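Local structure of malonyl-CoA decarboxylase (Rhodopseudomonas palustris, 4KSA) at residues Glu116-His128 with His155-Trp167. The protein probably catalyses the decarboxylation of malonyl-CoA and carries a magnesium site. Sequence-based numbering, arbitrary orientation.
Sequences EPRRQELIRRLNH and HVDDDFVHLFTSW. With MG (magnesium ion), chain E.
D159 is gripped by R119 and Q120 where helix 118-126 packs on helix 154-167 in the helical N-terminal domain of malonyl-CoA decarboxylase. The two short axes run 49° apart and come within 9.6 Å of each other.

The polar end is built on the D159 carboxylate, each oxygen with its own partner. R119 forms a salt bridge through NE to D159 OD1, with the guanidinium and carboxylate planes 30° apart. Q120 NE2 donates to D159 OD2 from above the carboxylate plane, with the D159 group turned 75° from the amide. The R119 chain bends at chi3, which also brings NH1 to H155 O in a weak hydrogen bond. R119 NH2 turns to L81 O, so the guanidinium ties both helices to helix 71-83.

The apolar part centres on I123. Its CD1 sits over the middle of the F160 ring, 3.5 Å from the centroid, as a CH-pi contact. I123 CB meets L163 CD1 at 3.6 Å, and I123 CG2 touches W167 CH2 at 4.0 Å. N127 lays its amide over one face of W167, with CG 3.4 Å from CH2. The N127 OD1 oxygen is hydrogen-bonded to T133.

R124 runs past L163, with NH1 3.5 Å from L163 CD2. Its NE and NH2 both hold E121 OE1, and NH2 also bonds to E116 OE2. With an alanine in its place, E116 would probably lose its cation in the network, E121 would keep only R125 of the two, and L163 CD2 would lose its contact with NH1 and CG.

H162 carries the contact to the subunit interface. Its NE2 binds the magnesium ion at 2.5 Å, and NE2 of H162 of the second subunit binds the same ion. Within the subunit, Q120 OE1 lies 3.8 Å from H162 CD2.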
ATOM      1  N   GLU A 116      -4.572 -36.490  22.592  1.00 49.00           N
ATOM      2  CA  GLU A 116      -4.209 -35.886  21.317  1.00 47.95           C
ATOM      3  C   GLU A 116      -3.269 -36.767  20.518  1.00 46.25           C
ATOM      4  O   GLU A 116      -2.157 -37.061  20.954  1.00 46.65           O
ATOM      5  CB  GLU A 116      -3.559 -34.522  21.539  1.00 50.01           C
ATOM      6  CG  GLU A 116      -3.128 -33.831  20.254  1.00 53.98           C
ATOM      7  CD  GLU A 116      -2.393 -32.525  20.503  1.00 54.74           C
ATOM      8  OE1 GLU A 116      -2.994 -31.609  21.103  1.00 56.42           O
ATOM      9  OE2 GLU A 116      -1.215 -32.420  20.098  1.00 52.78           O
ATOM     10  N   PRO A 117      -3.709 -37.201  19.330  1.00 44.68           N
ATOM     11  CA  PRO A 117      -2.902 -38.050  18.454  1.00 42.61           C
ATOM     12  C   PRO A 117      -1.683 -37.309  17.931  1.00 43.13           C
ATOM     13  O   PRO A 117      -1.703 -36.084  17.754  1.00 44.61           O
ATOM     14  CB  PRO A 117      -3.877 -38.414  17.340  1.00 41.73           C
ATOM     15  CG  PRO A 117      -4.786 -37.237  17.288  1.00 40.73           C
ATOM     16  CD  PRO A 117      -5.034 -36.950  18.735  1.00 42.07           C
ATOM     17  N   ARG A 118      -0.625 -38.063  17.674  1.00 42.08           N
ATOM     18  CA  ARG A 118       0.610 -37.499  17.167  1.00 41.83           C
ATOM     19  C   ARG A 118       0.457 -36.856  15.787  1.00 42.10           C
ATOM     20  O   ARG A 118       1.360 -36.146  15.327  1.00 42.96           O
ATOM     21  CB  ARG A 118       1.681 -38.584  17.116  1.00 42.02           C
ATOM     22  CG  ARG A 118       1.945 -39.230  18.454  1.00 40.79           C
ATOM     23  CD  ARG A 118       3.279 -39.955  18.414  1.00 42.96           C
ATOM     24  NE  ARG A 118       3.253 -41.086  17.490  1.00 42.12           N
ATOM     25  CZ  ARG A 118       4.320 -41.515  16.819  1.00 42.97           C
ATOM     26  NH1 ARG A 118       5.497 -40.904  16.976  1.00 39.58           N
ATOM     27  NH2 ARG A 118       4.207 -42.542  15.978  1.00 41.29           N
ATOM     28  N   ARG A 119      -0.672 -37.119  15.131  1.00 40.22           N
ATOM     29  CA  ARG A 119      -0.968 -36.572  13.810  1.00 39.80           C
ATOM     30  C   ARG A 119      -0.930 -35.054  13.859  1.00 40.41           C
ATOM     31  O   ARG A 119      -0.387 -34.392  12.978  1.00 41.89           O
ATOM     32  CB  ARG A 119      -2.375 -36.958  13.361  1.00 40.64           C
ATOM     33  CG  ARG A 119      -2.610 -38.410  13.076  1.00 42.56           C
ATOM     34  CD  ARG A 119      -3.867 -38.578  12.232  1.00 41.32           C
ATOM     35  NE  ARG A 119      -5.069 -38.574  13.048  1.00 40.27           N
ATOM     36  CZ  ARG A 119      -5.337 -39.500  13.949  1.00 35.72           C
ATOM     37  NH1 ARG A 119      -6.445 -39.434  14.659  1.00 34.55           N
ATOM     38  NH2 ARG A 119      -4.488 -40.494  14.125  1.00 35.49           N
ATOM     39  N   GLN A 120      -1.555 -34.507  14.891  1.00 38.94           N
ATOM     40  CA  GLN A 120      -1.619 -33.076  15.066  1.00 38.40           C
ATOM     41  C   GLN A 120      -0.240 -32.403  15.087  1.00 38.47           C
ATOM     42  O   GLN A 120       0.035 -31.497  14.294  1.00 38.76           O
ATOM     43  CB  GLN A 120      -2.363 -32.777  16.353  1.00 38.93           C
ATOM     44  CG  GLN A 120      -3.653 -33.551  16.482  1.00 37.49           C
ATOM     45  CD  GLN A 120      -4.776 -32.697  17.017  1.00 36.36           C
ATOM     46  OE1 GLN A 120      -4.543 -31.591  17.532  1.00 38.70           O
ATOM     47  NE2 GLN A 120      -6.002 -33.199  16.910  1.00 31.73           N
ATOM     48  N   GLU A 121       0.622 -32.838  15.996  1.00 36.71           N
ATOM     49  CA  GLU A 121       1.938 -32.252  16.089  1.00 35.54           C
ATOM     50  C   GLU A 121       2.664 -32.378  14.755  1.00 35.03           C
ATOM     51  O   GLU A 121       3.419 -31.482  14.373  1.00 35.46           O
ATOM     52  CB  GLU A 121       2.734 -32.934  17.203  1.00 37.62           C
ATOM     53  CG  GLU A 121       4.073 -32.271  17.515  1.00 41.26           C
ATOM     54  CD  GLU A 121       3.923 -30.771  17.757  1.00 46.54           C
ATOM     55  OE1 GLU A 121       2.907 -30.361  18.382  1.00 45.81           O
ATOM     56  OE2 GLU A 121       4.823 -30.010  17.330  1.00 43.76           O
ATOM     57  N   LEU A 122       2.435 -33.486  14.049  1.00 32.72           N
ATOM     58  CA  LEU A 122       3.066 -33.721  12.755  1.00 32.88           C
ATOM     59  C   LEU A 122       2.577 -32.724  11.689  1.00 36.75           C
ATOM     60  O   LEU A 122       3.372 -32.224  10.869  1.00 36.17           O
ATOM     61  CB  LEU A 122       2.777 -35.143  12.261  1.00 29.39           C
ATOM     62  CG  LEU A 122       3.326 -35.416  10.854  1.00 25.90           C
ATOM     63  CD1 LEU A 122       4.859 -35.271  10.893  1.00 24.36           C
ATOM     64  CD2 LEU A 122       2.889 -36.798  10.356  1.00 22.64           C
ATOM     65  N   ILE A 123       1.266 -32.462  11.681  1.00 36.81           N
ATOM     66  CA  ILE A 123       0.698 -31.522  10.729  1.00 36.22           C
ATOM     67  C   ILE A 123       1.171 -30.106  11.088  1.00 36.40           C
ATOM     68  O   ILE A 123       1.593 -29.338  10.207  1.00 33.36           O
ATOM     69  CB  ILE A 123      -0.860 -31.622  10.710  1.00 36.75           C
ATOM     70  CG1 ILE A 123      -1.276 -33.016  10.222  1.00 36.10           C
ATOM     71  CG2 ILE A 123      -1.460 -30.597   9.760  1.00 32.27           C
ATOM     72  CD1 ILE A 123      -2.786 -33.257  10.223  1.00 37.85           C
ATOM     73  N   ARG A 124       1.123 -29.771  12.382  1.00 37.44           N
ATOM     74  CA  ARG A 124       1.555 -28.443  12.839  1.00 36.92           C
ATOM     75  C   ARG A 124       2.965 -28.147  12.407  1.00 38.76           C
ATOM     76  O   ARG A 124       3.276 -27.015  12.033  1.00 42.12           O
ATOM     77  CB  ARG A 124       1.473 -28.297  14.356  1.00 31.43           C
ATOM     78  CG  ARG A 124       0.080 -27.987  14.845  1.00 33.34           C
ATOM     79  CD  ARG A 124       0.105 -27.541  16.287  1.00 33.49           C
ATOM     80  NE  ARG A 124       0.370 -28.656  17.179  1.00 38.26           N
ATOM     81  CZ  ARG A 124      -0.580 -29.359  17.782  1.00 37.44           C
ATOM     82  NH1 ARG A 124      -1.852 -29.044  17.596  1.00 41.95           N
ATOM     83  NH2 ARG A 124      -0.256 -30.390  18.541  1.00 36.00           N
ATOM     84  N   ARG A 125       3.822 -29.158  12.446  1.00 39.46           N
ATOM     85  CA  ARG A 125       5.198 -28.958  12.044  1.00 41.07           C
ATOM     86  C   ARG A 125       5.344 -28.860  10.538  1.00 42.08           C
ATOM     87  O   ARG A 125       6.131 -28.059  10.047  1.00 46.37           O
ATOM     88  CB  ARG A 125       6.066 -30.079  12.599  1.00 40.78           C
ATOM     89  CG  ARG A 125       6.061 -30.088  14.107  1.00 41.16           C
ATOM     90  CD  ARG A 125       7.170 -30.942  14.688  1.00 44.19           C
ATOM     91  NE  ARG A 125       7.091 -30.913  16.144  1.00 47.44           N
ATOM     92  CZ  ARG A 125       8.098 -31.195  16.966  1.00 48.53           C
ATOM     93  NH1 ARG A 125       9.292 -31.549  16.486  1.00 45.83           N
ATOM     94  NH2 ARG A 125       7.923 -31.065  18.277  1.00 49.75           N
ATOM     95  N   LEU A 126       4.585 -29.661   9.800  1.00 42.62           N
ATOM     96  CA  LEU A 126       4.657 -29.639   8.341  1.00 41.82           C
ATOM     97  C   LEU A 126       4.180 -28.311   7.806  1.00 42.30           C
ATOM     98  O   LEU A 126       4.472 -27.947   6.677  1.00 41.93           O
ATOM     99  CB  LEU A 126       3.789 -30.740   7.751  1.00 42.30           C
ATOM    100  CG  LEU A 126       4.271 -32.166   7.977  1.00 42.13           C
ATOM    101  CD1 LEU A 126       3.262 -33.130   7.391  1.00 43.20           C
ATOM    102  CD2 LEU A 126       5.642 -32.346   7.323  1.00 42.72           C
ATOM    103  N   ASN A 127       3.440 -27.590   8.638  1.00 43.61           N
ATOM    104  CA  ASN A 127       2.894 -26.303   8.256  1.00 42.22           C
ATOM    105  C   ASN A 127       3.934 -25.206   8.286  1.00 41.88           C
ATOM    106  O   ASN A 127       3.672 -24.090   7.854  1.00 43.45           O
ATOM    107  CB  ASN A 127       1.727 -25.940   9.172  1.00 40.44           C
ATOM    108  CG  ASN A 127       0.932 -24.773   8.649  1.00 38.01           C
ATOM    109  OD1 ASN A 127       0.573 -24.732   7.479  1.00 36.96           O
ATOM    110  ND2 ASN A 127       0.647 -23.823   9.514  1.00 38.82           N
ATOM    111  N   HIS A 128       5.121 -25.521   8.784  1.00 42.62           N
ATOM    112  CA  HIS A 128       6.181 -24.525   8.845  1.00 43.60           C
ATOM    113  C   HIS A 128       7.054 -24.568   7.597  1.00 42.28           C
ATOM    114  O   HIS A 128       7.872 -23.689   7.359  1.00 43.26           O
ATOM    115  CB  HIS A 128       7.018 -24.713  10.109  1.00 43.72           C
ATOM    116  CG  HIS A 128       6.316 -24.275  11.353  1.00 48.53           C
ATOM    117  ND1 HIS A 128       6.195 -25.079  12.467  1.00 52.04           N
ATOM    118  CD2 HIS A 128       5.682 -23.117  11.658  1.00 51.21           C
ATOM    119  CE1 HIS A 128       5.518 -24.437  13.403  1.00 52.34           C
ATOM    120  NE2 HIS A 128       5.195 -23.244  12.937  1.00 53.22           N
ATOM    121  N   HIS A 155     -10.699 -40.350  10.939  1.00 54.01           N
ATOM    122  CA  HIS A 155     -10.157 -39.801  12.169  1.00 53.77           C
ATOM    123  C   HIS A 155      -8.893 -39.009  11.910  1.00 51.75           C
ATOM    124  O   HIS A 155      -8.344 -38.362  12.805  1.00 52.44           O
ATOM    125  CB  HIS A 155      -9.960 -40.928  13.190  1.00 56.96           C
ATOM    126  CG  HIS A 155     -11.228 -41.672  13.472  1.00 59.63           C
ATOM    127  ND1 HIS A 155     -11.529 -42.881  12.881  1.00 60.88           N
ATOM    128  CD2 HIS A 155     -12.342 -41.298  14.148  1.00 61.14           C
ATOM    129  CE1 HIS A 155     -12.774 -43.214  13.171  1.00 62.03           C
ATOM    130  NE2 HIS A 155     -13.290 -42.270  13.937  1.00 62.47           N
ATOM    131  N   VAL A 156      -8.432 -39.057  10.670  1.00 49.22           N
ATOM    132  CA  VAL A 156      -7.273 -38.279  10.284  1.00 47.85           C
ATOM    133  C   VAL A 156      -7.864 -36.944   9.847  1.00 48.01           C
ATOM    134  O   VAL A 156      -7.336 -35.881  10.158  1.00 49.70           O
ATOM    135  CB  VAL A 156      -6.530 -38.903   9.100  1.00 47.33           C
ATOM    136  CG1 VAL A 156      -5.528 -37.895   8.527  1.00 46.47           C
ATOM    137  CG2 VAL A 156      -5.825 -40.178   9.551  1.00 47.40           C
ATOM    138  N   ASP A 157      -8.987 -37.010   9.146  1.00 47.08           N
ATOM    139  CA  ASP A 157      -9.636 -35.812   8.671  1.00 47.81           C
ATOM    140  C   ASP A 157     -10.072 -34.932   9.836  1.00 48.68           C
ATOM    141  O   ASP A 157     -10.059 -33.704   9.733  1.00 47.56           O
ATOM    142  CB  ASP A 157     -10.851 -36.152   7.826  1.00 47.91           C
ATOM    143  CG  ASP A 157     -11.564 -34.912   7.332  1.00 50.92           C
ATOM    144  OD1 ASP A 157     -12.785 -34.751   7.596  1.00 52.48           O
ATOM    145  OD2 ASP A 157     -10.890 -34.086   6.689  1.00 51.10           O
ATOM    146  N   ASP A 158     -10.463 -35.559  10.939  1.00 48.15           N
ATOM    147  CA  ASP A 158     -10.906 -34.800  12.098  1.00 48.77           C
ATOM    148  C   ASP A 158      -9.776 -33.962  12.678  1.00 48.56           C
ATOM    149  O   ASP A 158     -10.015 -32.881  13.218  1.00 49.43           O
ATOM    150  CB  ASP A 158     -11.478 -35.727  13.180  1.00 48.84           C
ATOM    151  CG  ASP A 158     -12.880 -36.235  12.850  1.00 49.89           C
ATOM    152  OD1 ASP A 158     -13.467 -36.929  13.711  1.00 51.18           O
ATOM    153  OD2 ASP A 158     -13.394 -35.952  11.745  1.00 48.29           O
ATOM    154  N   ASP A 159      -8.545 -34.442  12.566  1.00 47.09           N
ATOM    155  CA  ASP A 159      -7.429 -33.676  13.095  1.00 49.41           C
ATOM    156  C   ASP A 159      -7.095 -32.507  12.177  1.00 48.87           C
ATOM    157  O   ASP A 159      -6.703 -31.432  12.642  1.00 49.92           O
ATOM    158  CB  ASP A 159      -6.208 -34.580  13.295  1.00 52.30           C
ATOM    159  CG  ASP A 159      -6.358 -35.489  14.504  1.00 54.24           C
ATOM    160  OD1 ASP A 159      -5.857 -36.633  14.466  1.00 55.14           O
ATOM    161  OD2 ASP A 159      -6.978 -35.048  15.498  1.00 54.48           O
ATOM    162  N   PHE A 160      -7.257 -32.718  10.875  1.00 45.66           N
ATOM    163  CA  PHE A 160      -6.992 -31.668   9.906  1.00 43.27           C
ATOM    164  C   PHE A 160      -7.957 -30.518  10.132  1.00 41.15           C
ATOM    165  O   PHE A 160      -7.566 -29.359  10.111  1.00 41.19           O
ATOM    166  CB  PHE A 160      -7.156 -32.200   8.477  1.00 42.72           C
ATOM    167  CG  PHE A 160      -5.911 -32.806   7.913  1.00 42.00           C
ATOM    168  CD1 PHE A 160      -4.918 -32.003   7.381  1.00 41.53           C
ATOM    169  CD2 PHE A 160      -5.726 -34.183   7.915  1.00 43.77           C
ATOM    170  CE1 PHE A 160      -3.756 -32.557   6.852  1.00 40.44           C
ATOM    171  CE2 PHE A 160      -4.569 -34.743   7.390  1.00 43.56           C
ATOM    172  CZ  PHE A 160      -3.587 -33.922   6.857  1.00 41.77           C
ATOM    173  N   VAL A 161      -9.224 -30.852  10.346  1.00 39.48           N
ATOM    174  CA  VAL A 161     -10.252 -29.852  10.567  1.00 37.67           C
ATOM    175  C   VAL A 161      -9.979 -29.054  11.846  1.00 38.96           C
ATOM    176  O   VAL A 161     -10.195 -27.850  11.877  1.00 40.72           O
ATOM    177  CB  VAL A 161     -11.661 -30.508  10.617  1.00 35.47           C
ATOM    178  CG1 VAL A 161     -12.733 -29.474  10.969  1.00 32.42           C
ATOM    179  CG2 VAL A 161     -11.983 -31.126   9.267  1.00 31.13           C
ATOM    180  N   HIS A 162      -9.486 -29.699  12.893  1.00 38.38           N
ATOM    181  CA  HIS A 162      -9.212 -28.955  14.110  1.00 39.21           C
ATOM    182  C   HIS A 162      -8.142 -27.886  13.866  1.00 38.39           C
ATOM    183  O   HIS A 162      -8.276 -26.757  14.328  1.00 39.34           O
ATOM    184  CB  HIS A 162      -8.764 -29.890  15.240  1.00 40.46           C
ATOM    185  CG  HIS A 162      -8.439 -29.176  16.520  1.00 42.21           C
ATOM    186  ND1 HIS A 162      -9.392 -28.519  17.271  1.00 40.71           N
ATOM    187  CD2 HIS A 162      -7.259 -28.984  17.161  1.00 42.49           C
ATOM    188  CE1 HIS A 162      -8.814 -27.952  18.317  1.00 41.58           C
ATOM    189  NE2 HIS A 162      -7.521 -28.219  18.272  1.00 43.51           N
ATOM    190  N   LEU A 163      -7.087 -28.236  13.140  1.00 37.30           N
ATOM    191  CA  LEU A 163      -6.014 -27.277  12.870  1.00 37.50           C
ATOM    192  C   LEU A 163      -6.395 -26.223  11.819  1.00 37.44           C
ATOM    193  O   LEU A 163      -6.185 -25.027  12.058  1.00 38.72           O
ATOM    194  CB  LEU A 163      -4.732 -28.015  12.466  1.00 35.33           C
ATOM    195  CG  LEU A 163      -4.242 -29.013  13.530  1.00 37.18           C
ATOM    196  CD1 LEU A 163      -3.195 -29.958  12.954  1.00 37.95           C
ATOM    197  CD2 LEU A 163      -3.689 -28.251  14.723  1.00 36.80           C
ATOM    198  N   PHE A 164      -6.956 -26.658  10.686  1.00 35.23           N
ATOM    199  CA  PHE A 164      -7.390 -25.753   9.616  1.00 35.24           C
ATOM    200  C   PHE A 164      -8.368 -24.721  10.166  1.00 38.02           C
ATOM    201  O   PHE A 164      -8.315 -23.536   9.814  1.00 38.14           O
ATOM    202  CB  PHE A 164      -8.109 -26.504   8.485  1.00 32.52           C
ATOM    203  CG  PHE A 164      -7.198 -27.199   7.527  1.00 29.41           C
ATOM    204  CD1 PHE A 164      -7.705 -27.732   6.349  1.00 28.44           C
ATOM    205  CD2 PHE A 164      -5.839 -27.353   7.810  1.00 30.11           C
ATOM    206  CE1 PHE A 164      -6.880 -28.415   5.454  1.00 26.58           C
ATOM    207  CE2 PHE A 164      -4.995 -28.033   6.933  1.00 28.06           C
ATOM    208  CZ  PHE A 164      -5.522 -28.567   5.744  1.00 29.62           C
ATOM    209  N   THR A 165      -9.278 -25.181  11.016  1.00 39.09           N
ATOM    210  CA  THR A 165     -10.256 -24.289  11.608  1.00 40.91           C
ATOM    211  C   THR A 165      -9.543 -23.176  12.360  1.00 43.66           C
ATOM    212  O   THR A 165      -9.891 -21.995  12.227  1.00 44.94           O
ATOM    213  CB  THR A 165     -11.184 -25.046  12.568  1.00 40.30           C
ATOM    214  OG1 THR A 165     -12.090 -25.845  11.800  1.00 40.47           O
ATOM    215  CG2 THR A 165     -11.969 -24.084  13.436  1.00 37.37           C
ATOM    216  N   SER A 166      -8.531 -23.546  13.138  1.00 44.53           N
ATOM    217  CA  SER A 166      -7.796 -22.552  13.891  1.00 43.95           C
ATOM    218  C   SER A 166      -6.931 -21.669  12.998  1.00 43.76           C
ATOM    219  O   SER A 166      -6.716 -20.499  13.307  1.00 46.17           O
ATOM    220  CB  SER A 166      -6.925 -23.213  14.941  1.00 43.70           C
ATOM    221  OG  SER A 166      -6.322 -22.211  15.738  1.00 47.23           O
ATOM    222  N   TRP A 167      -6.439 -22.210  11.891  1.00 41.03           N
ATOM    223  CA  TRP A 167      -5.598 -21.414  11.008  1.00 41.25           C
ATOM    224  C   TRP A 167      -6.375 -20.475  10.100  1.00 40.87           C
ATOM    225  O   TRP A 167      -5.973 -19.334   9.906  1.00 41.97           O
ATOM    226  CB  TRP A 167      -4.727 -22.300  10.120  1.00 40.85           C
ATOM    227  CG  TRP A 167      -3.853 -23.232  10.848  1.00 38.29           C
ATOM    228  CD1 TRP A 167      -3.564 -23.222  12.176  1.00 37.85           C
ATOM    229  CD2 TRP A 167      -3.172 -24.356  10.290  1.00 37.52           C
ATOM    230  NE1 TRP A 167      -2.749 -24.279  12.486  1.00 37.91           N
ATOM    231  CE2 TRP A 167      -2.494 -24.992  11.344  1.00 37.33           C
ATOM    232  CE3 TRP A 167      -3.069 -24.887   8.995  1.00 37.68           C
ATOM    233  CZ2 TRP A 167      -1.724 -26.143  11.149  1.00 39.75           C
ATOM    234  CZ3 TRP A 167      -2.312 -26.023   8.799  1.00 37.83           C
ATOM    235  CH2 TRP A 167      -1.645 -26.644   9.872  1.00 39.09           C
TER
HETATM  236 MG    MG E 501      -6.161 -27.870  20.292  1.00 64.57          MG